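Local structure of protein osa (Shigella flexneri, 4O7K) at residues A62-F76 / H170-R183. The protein acts as a plasmid fertility inhibition factor of the ParB/Srx superfamily and suppresses the oncogenicity of Agrobacterium tumefaciens. The protein carries 1 engineered substitution. Residues are numbered along the deposited sequence; the frame is centred on the assembly and turned at random.
Sequences AAQSDFIVYVNGLAF and HVGVAAPIQVSKLR. With IPA (isopropyl alcohol), chain F.
Strand 67-72, the middle of a three-stranded antiparallel sheet, carries on one edge the short strand 177-178 and the loop that precedes it. Ile68 and Ile177 form the hydrogen-bonded pair, Ile68 N giving to Ile177 O at 2.7 Å and Ile177 N returning to Ile68 O. Around Ala174 and Ala175 the chain loops away, and a water links Tyr70 N to Ala174 O. Direct pairing resumes with a register shift of two, Val173 N giving to Tyr70 O and Asn72 N to Val171 O.

Beta-branched Ile68 and Ile177 suit the extended backbone. On one face Ile68 reaches helix 179-183: its CD1 presses on Leu182 CD2 at a tight 3.5 Å, the two chains crossing at about a right angle. On the other, Gln178 CB sits over the face of the Phe67 ring, 3.8 Å from its centroid. Gln178 turns CG away from its own backbone N (chi1 -176°) and continues extended, so that NE2 reaches Gln64 O at 3.1 Å.

A long, flat-ended arginine can reach from helix 179-189 to several acceptors beside the turn 63-66. Arg183 NH1 meets Gln64 OE1 at 2.7 Å, amide and guanidinium only 11° apart, while NH2 holds Ala62 O at 2.9 Å and also Ala59 O; Val179 CG1 lies over the guanidinium. At the far end, Val171 packs CG2 on Val71 CG1 and its CB on the CB of Ala75, whose short side chain lets the helix come close.

The whole is two short antiparallel ladders along a central strand, split by a loop, with helices 73-81 and 179-189 starting at opposite ends.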
loop_
_atom_site.group_PDB
_atom_site.type_symbol
_atom_site.label_atom_id
_atom_site.label_comp_id
_atom_site.label_asym_id
_atom_site.label_seq_id
_atom_site.Cartn_x
_atom_site.Cartn_y
_atom_site.Cartn_z
ATOM N N ALA A 62 0.612 14.924 -1.474
ATOM C CA ALA A 62 -0.788 14.884 -1.052
ATOM C C ALA A 62 -1.436 16.268 -0.916
ATOM O O ALA A 62 -0.770 17.255 -0.589
ATOM C CB ALA A 62 -0.906 14.134 0.271
ATOM N N ALA A 63 -2.747 16.328 -1.155
ATOM C CA ALA A 63 -3.529 17.521 -0.853
ATOM C C ALA A 63 -3.858 17.564 0.635
ATOM O O ALA A 63 -3.918 16.525 1.299
ATOM C CB ALA A 63 -4.820 17.551 -1.689
ATOM N N GLN A 64 -4.074 18.767 1.160
ATOM C CA GLN A 64 -4.507 18.941 2.544
ATOM C C GLN A 64 -5.802 18.179 2.839
ATOM O O GLN A 64 -6.067 17.785 3.986
ATOM C CB GLN A 64 -4.696 20.430 2.851
ATOM C CG GLN A 64 -3.392 21.222 2.916
ATOM C CD GLN A 64 -2.637 20.953 4.189
ATOM O OE1 GLN A 64 -1.816 20.041 4.256
ATOM N NE2 GLN A 64 -2.915 21.742 5.218
ATOM N N SER A 65 -6.604 17.981 1.792
ATOM C CA SER A 65 -7.902 17.346 1.909
ATOM C C SER A 65 -7.826 15.820 1.840
ATOM O O SER A 65 -8.809 15.130 2.127
ATOM C CB SER A 65 -8.831 17.869 0.808
ATOM O OG SER A 65 -8.313 17.548 -0.474
ATOM N N ASP A 66 -6.670 15.287 1.451
ATOM C CA ASP A 66 -6.492 13.838 1.371
ATOM C C ASP A 66 -6.431 13.236 2.771
ATOM O O ASP A 66 -6.238 13.946 3.755
ATOM C CB ASP A 66 -5.214 13.473 0.624
ATOM C CG ASP A 66 -5.289 13.765 -0.851
ATOM O OD1 ASP A 66 -6.404 13.733 -1.418
ATOM O OD2 ASP A 66 -4.215 14.011 -1.443
ATOM N N PHE A 67 -6.587 11.922 2.846
ATOM C CA PHE A 67 -6.489 11.204 4.109
ATOM C C PHE A 67 -5.446 10.110 4.003
ATOM O O PHE A 67 -5.286 9.497 2.949
ATOM C CB PHE A 67 -7.840 10.596 4.493
ATOM C CG PHE A 67 -8.781 11.570 5.124
ATOM C CD1 PHE A 67 -9.396 12.552 4.366
ATOM C CD2 PHE A 67 -9.046 11.509 6.480
ATOM C CE1 PHE A 67 -10.251 13.454 4.957
ATOM C CE2 PHE A 67 -9.905 12.404 7.075
ATOM C CZ PHE A 67 -10.502 13.382 6.318
ATOM N N ILE A 68 -4.724 9.870 5.089
ATOM C CA ILE A 68 -3.782 8.765 5.117
ATOM C C ILE A 68 -4.414 7.554 5.788
ATOM O O ILE A 68 -5.058 7.664 6.832
ATOM C CB ILE A 68 -2.483 9.162 5.834
ATOM C CG1 ILE A 68 -1.671 10.104 4.929
ATOM C CG2 ILE A 68 -1.669 7.919 6.176
ATOM C CD1 ILE A 68 -0.742 11.018 5.688
ATOM N N VAL A 69 -4.234 6.398 5.163
ATOM C CA VAL A 69 -4.607 5.136 5.768
ATOM C C VAL A 69 -3.356 4.258 5.860
ATOM O O VAL A 69 -2.642 4.061 4.869
ATOM C CB VAL A 69 -5.699 4.405 4.965
ATOM C CG1 VAL A 69 -6.139 3.141 5.687
ATOM C CG2 VAL A 69 -6.891 5.344 4.715
ATOM N N TYR A 70 -3.080 3.762 7.055
ATOM C CA TYR A 70 -2.012 2.784 7.233
ATOM C C TYR A 70 -2.606 1.418 6.989
ATOM O O TYR A 70 -3.521 1.003 7.703
ATOM C CB TYR A 70 -1.411 2.863 8.632
ATOM C CG TYR A 70 -0.776 4.198 8.920
ATOM C CD1 TYR A 70 0.387 4.591 8.267
ATOM C CD2 TYR A 70 -1.352 5.076 9.824
ATOM C CE1 TYR A 70 0.962 5.822 8.515
ATOM C CE2 TYR A 70 -0.794 6.306 10.072
ATOM C CZ TYR A 70 0.366 6.668 9.424
ATOM O OH TYR A 70 0.920 7.888 9.689
ATOM N N VAL A 71 -2.112 0.715 5.978
ATOM C CA VAL A 71 -2.754 -0.542 5.637
ATOM C C VAL A 71 -1.904 -1.749 5.981
ATOM O O VAL A 71 -0.671 -1.722 5.941
ATOM C CB VAL A 71 -3.151 -0.621 4.125
ATOM C CG1 VAL A 71 -4.078 0.533 3.754
ATOM C CG2 VAL A 71 -1.928 -0.629 3.234
ATOM N N ASN A 72 -2.602 -2.802 6.365
ATOM C CA ASN A 72 -2.036 -4.124 6.474
ATOM C C ASN A 72 -1.694 -4.603 5.067
ATOM O O ASN A 72 -2.592 -4.829 4.247
ATOM C CB ASN A 72 -3.050 -5.044 7.162
ATOM C CG ASN A 72 -2.560 -6.462 7.310
ATOM O OD1 ASN A 72 -1.938 -7.023 6.407
ATOM N ND2 ASN A 72 -2.859 -7.063 8.455
ATOM N N GLY A 73 -0.404 -4.746 4.778
ATOM C CA GLY A 73 0.037 -5.156 3.449
ATOM C C GLY A 73 -0.677 -6.368 2.868
ATOM O O GLY A 73 -1.119 -6.344 1.714
ATOM N N LEU A 74 -0.795 -7.435 3.658
ATOM C CA LEU A 74 -1.471 -8.646 3.187
ATOM C C LEU A 74 -2.951 -8.399 2.885
ATOM O O LEU A 74 -3.502 -8.971 1.946
ATOM C CB LEU A 74 -1.356 -9.767 4.217
ATOM C CG LEU A 74 0.028 -10.370 4.472
ATOM C CD1 LEU A 74 -0.115 -11.565 5.394
ATOM C CD2 LEU A 74 0.733 -10.763 3.176
ATOM N N ALA A 75 -3.598 -7.573 3.703
ATOM C CA ALA A 75 -5.009 -7.260 3.468
ATOM C C ALA A 75 -5.167 -6.403 2.215
ATOM O O ALA A 75 -6.125 -6.566 1.450
ATOM C CB ALA A 75 -5.603 -6.560 4.661
ATOM N N PHE A 76 -4.232 -5.479 2.029
ATOM C CA PHE A 76 -4.237 -4.587 0.875
ATOM C C PHE A 76 -4.055 -5.404 -0.399
ATOM O O PHE A 76 -4.780 -5.214 -1.379
ATOM C CB PHE A 76 -3.129 -3.539 1.028
ATOM C CG PHE A 76 -3.048 -2.556 -0.103
ATOM C CD1 PHE A 76 -3.774 -1.374 -0.065
ATOM C CD2 PHE A 76 -2.219 -2.795 -1.188
ATOM C CE1 PHE A 76 -3.677 -0.454 -1.094
ATOM C CE2 PHE A 76 -2.115 -1.876 -2.215
ATOM C CZ PHE A 76 -2.852 -0.707 -2.169
ATOM N N HIS A 170 -11.642 -2.221 5.811
ATOM C CA HIS A 170 -11.330 -3.488 5.161
ATOM C C HIS A 170 -9.849 -3.872 5.200
ATOM O O HIS A 170 -9.531 -5.050 5.287
ATOM C CB HIS A 170 -11.820 -3.453 3.708
ATOM C CG HIS A 170 -13.310 -3.410 3.583
ATOM N ND1 HIS A 170 -14.082 -4.549 3.503
ATOM C CD2 HIS A 170 -14.176 -2.367 3.557
ATOM C CE1 HIS A 170 -15.360 -4.209 3.417
ATOM N NE2 HIS A 170 -15.443 -2.892 3.456
ATOM N N VAL A 171 -8.938 -2.900 5.132
ATOM C CA VAL A 171 -7.510 -3.233 5.049
ATOM C C VAL A 171 -6.602 -2.411 5.970
ATOM O O VAL A 171 -5.379 -2.531 5.897
ATOM C CB VAL A 171 -6.983 -3.098 3.587
ATOM C CG1 VAL A 171 -7.864 -3.910 2.609
ATOM C CG2 VAL A 171 -6.939 -1.635 3.141
ATOM N N GLY A 172 -7.180 -1.605 6.858
ATOM C CA GLY A 172 -6.380 -0.736 7.708
ATOM C C GLY A 172 -5.958 -1.339 9.042
ATOM O O GLY A 172 -6.572 -2.285 9.533
ATOM N N VAL A 173 -4.889 -0.799 9.618
ATOM C CA VAL A 173 -4.459 -1.225 10.950
ATOM C C VAL A 173 -4.806 -0.150 11.975
ATOM O O VAL A 173 -4.598 -0.340 13.162
ATOM C CB VAL A 173 -2.939 -1.537 11.013
ATOM C CG1 VAL A 173 -2.580 -2.709 10.099
ATOM C CG2 VAL A 173 -2.101 -0.308 10.678
ATOM N N ALA A 174 -5.349 0.973 11.507
ATOM C CA ALA A 174 -5.730 2.081 12.385
ATOM C C ALA A 174 -6.696 3.019 11.678
ATOM O O ALA A 174 -6.818 2.985 10.447
ATOM C CB ALA A 174 -4.505 2.852 12.844
ATOM N N ALA A 175 -7.371 3.860 12.454
ATOM C CA ALA A 175 -8.214 4.909 11.890
ATOM C C ALA A 175 -7.427 5.798 10.922
ATOM O O ALA A 175 -6.219 6.010 11.102
ATOM C CB ALA A 175 -8.823 5.758 13.010
ATOM N N PRO A 176 -8.108 6.337 9.894
ATOM C CA PRO A 176 -7.413 7.237 8.979
ATOM C C PRO A 176 -7.063 8.529 9.678
ATOM O O PRO A 176 -7.628 8.802 10.730
ATOM C CB PRO A 176 -8.447 7.506 7.870
ATOM C CG PRO A 176 -9.560 6.551 8.105
ATOM C CD PRO A 176 -9.535 6.211 9.555
ATOM N N ILE A 177 -6.189 9.327 9.082
ATOM C CA ILE A 177 -5.926 10.670 9.583
ATOM C C ILE A 177 -5.791 11.621 8.401
ATOM O O ILE A 177 -5.149 11.297 7.399
ATOM C CB ILE A 177 -4.645 10.725 10.481
ATOM C CG1 ILE A 177 -4.461 12.127 11.065
ATOM C CG2 ILE A 177 -3.392 10.275 9.706
ATOM C CD1 ILE A 177 -3.375 12.199 12.135
ATOM N N GLN A 178 -6.419 12.787 8.498
ATOM C CA GLN A 178 -6.372 13.739 7.390
ATOM C C GLN A 178 -4.967 14.300 7.237
ATOM O O GLN A 178 -4.288 14.575 8.227
ATOM C CB GLN A 178 -7.377 14.870 7.595
ATOM C CG GLN A 178 -7.445 15.835 6.422
ATOM C CD GLN A 178 -8.635 16.765 6.508
ATOM O OE1 GLN A 178 -9.501 16.595 7.366
ATOM N NE2 GLN A 178 -8.683 17.759 5.624
ATOM N N VAL A 179 -4.524 14.444 5.995
ATOM C CA VAL A 179 -3.170 14.902 5.720
ATOM C C VAL A 179 -2.864 16.227 6.421
ATOM O O VAL A 179 -1.801 16.386 7.018
ATOM C CB VAL A 179 -2.935 15.033 4.207
ATOM C CG1 VAL A 179 -1.643 15.813 3.921
ATOM C CG2 VAL A 179 -2.867 13.654 3.590
ATOM N N SER A 180 -3.809 17.161 6.382
ATOM C CA SER A 180 -3.612 18.466 7.009
ATOM C C SER A 180 -3.370 18.343 8.519
ATOM O O SER A 180 -2.539 19.053 9.085
ATOM C CB SER A 180 -4.820 19.370 6.735
ATOM O OG SER A 180 -5.972 18.861 7.375
ATOM N N LYS A 181 -4.096 17.440 9.168
ATOM C CA LYS A 181 -3.963 17.256 10.601
ATOM C C LYS A 181 -2.625 16.594 10.940
ATOM O O LYS A 181 -1.979 16.945 11.937
ATOM C CB LYS A 181 -5.126 16.426 11.147
ATOM C CG LYS A 181 -5.081 16.197 12.659
ATOM C CD LYS A 181 -6.369 15.550 13.147
ATOM C CE LYS A 181 -6.404 15.419 14.663
ATOM N NZ LYS A 181 -5.469 14.372 15.157
ATOM N N LEU A 182 -2.204 15.642 10.113
ATOM C CA LEU A 182 -0.940 14.951 10.362
ATOM C C LEU A 182 0.227 15.917 10.168
ATOM O O LEU A 182 1.151 15.960 10.992
ATOM C CB LEU A 182 -0.780 13.728 9.449
ATOM C CG LEU A 182 0.477 12.900 9.746
ATOM C CD1 LEU A 182 0.474 12.424 11.188
ATOM C CD2 LEU A 182 0.610 11.713 8.821
ATOM N N ARG A 183 0.179 16.694 9.087
ATOM C CA ARG A 183 1.222 17.686 8.826
ATOM C C ARG A 183 1.355 18.637 10.016
ATOM O O ARG A 183 2.459 18.923 10.491
ATOM C CB ARG A 183 0.917 18.462 7.543
ATOM C CG ARG A 183 1.315 17.718 6.275
ATOM C CD ARG A 183 0.824 18.427 5.019
ATOM N NE ARG A 183 1.282 17.760 3.803
ATOM C CZ ARG A 183 0.736 17.943 2.600
ATOM N NH1 ARG A 183 -0.291 18.768 2.454
ATOM N NH2 ARG A 183 1.211 17.300 1.540
HETATM C C1 IPA F . -13.907 -8.690 1.929
HETATM C C2 IPA F . -13.887 -7.974 3.274
HETATM C C3 IPA F . -13.155 -8.814 4.316
HETATM O O2 IPA F . -13.215 -6.741 3.134
HETATM O O HOH W 1 -0.807 20.078 -0.034
HETATM O O HOH W 2 -1.832 21.285 8.069
HETATM O O HOH W 3 -4.945 4.347 9.133
#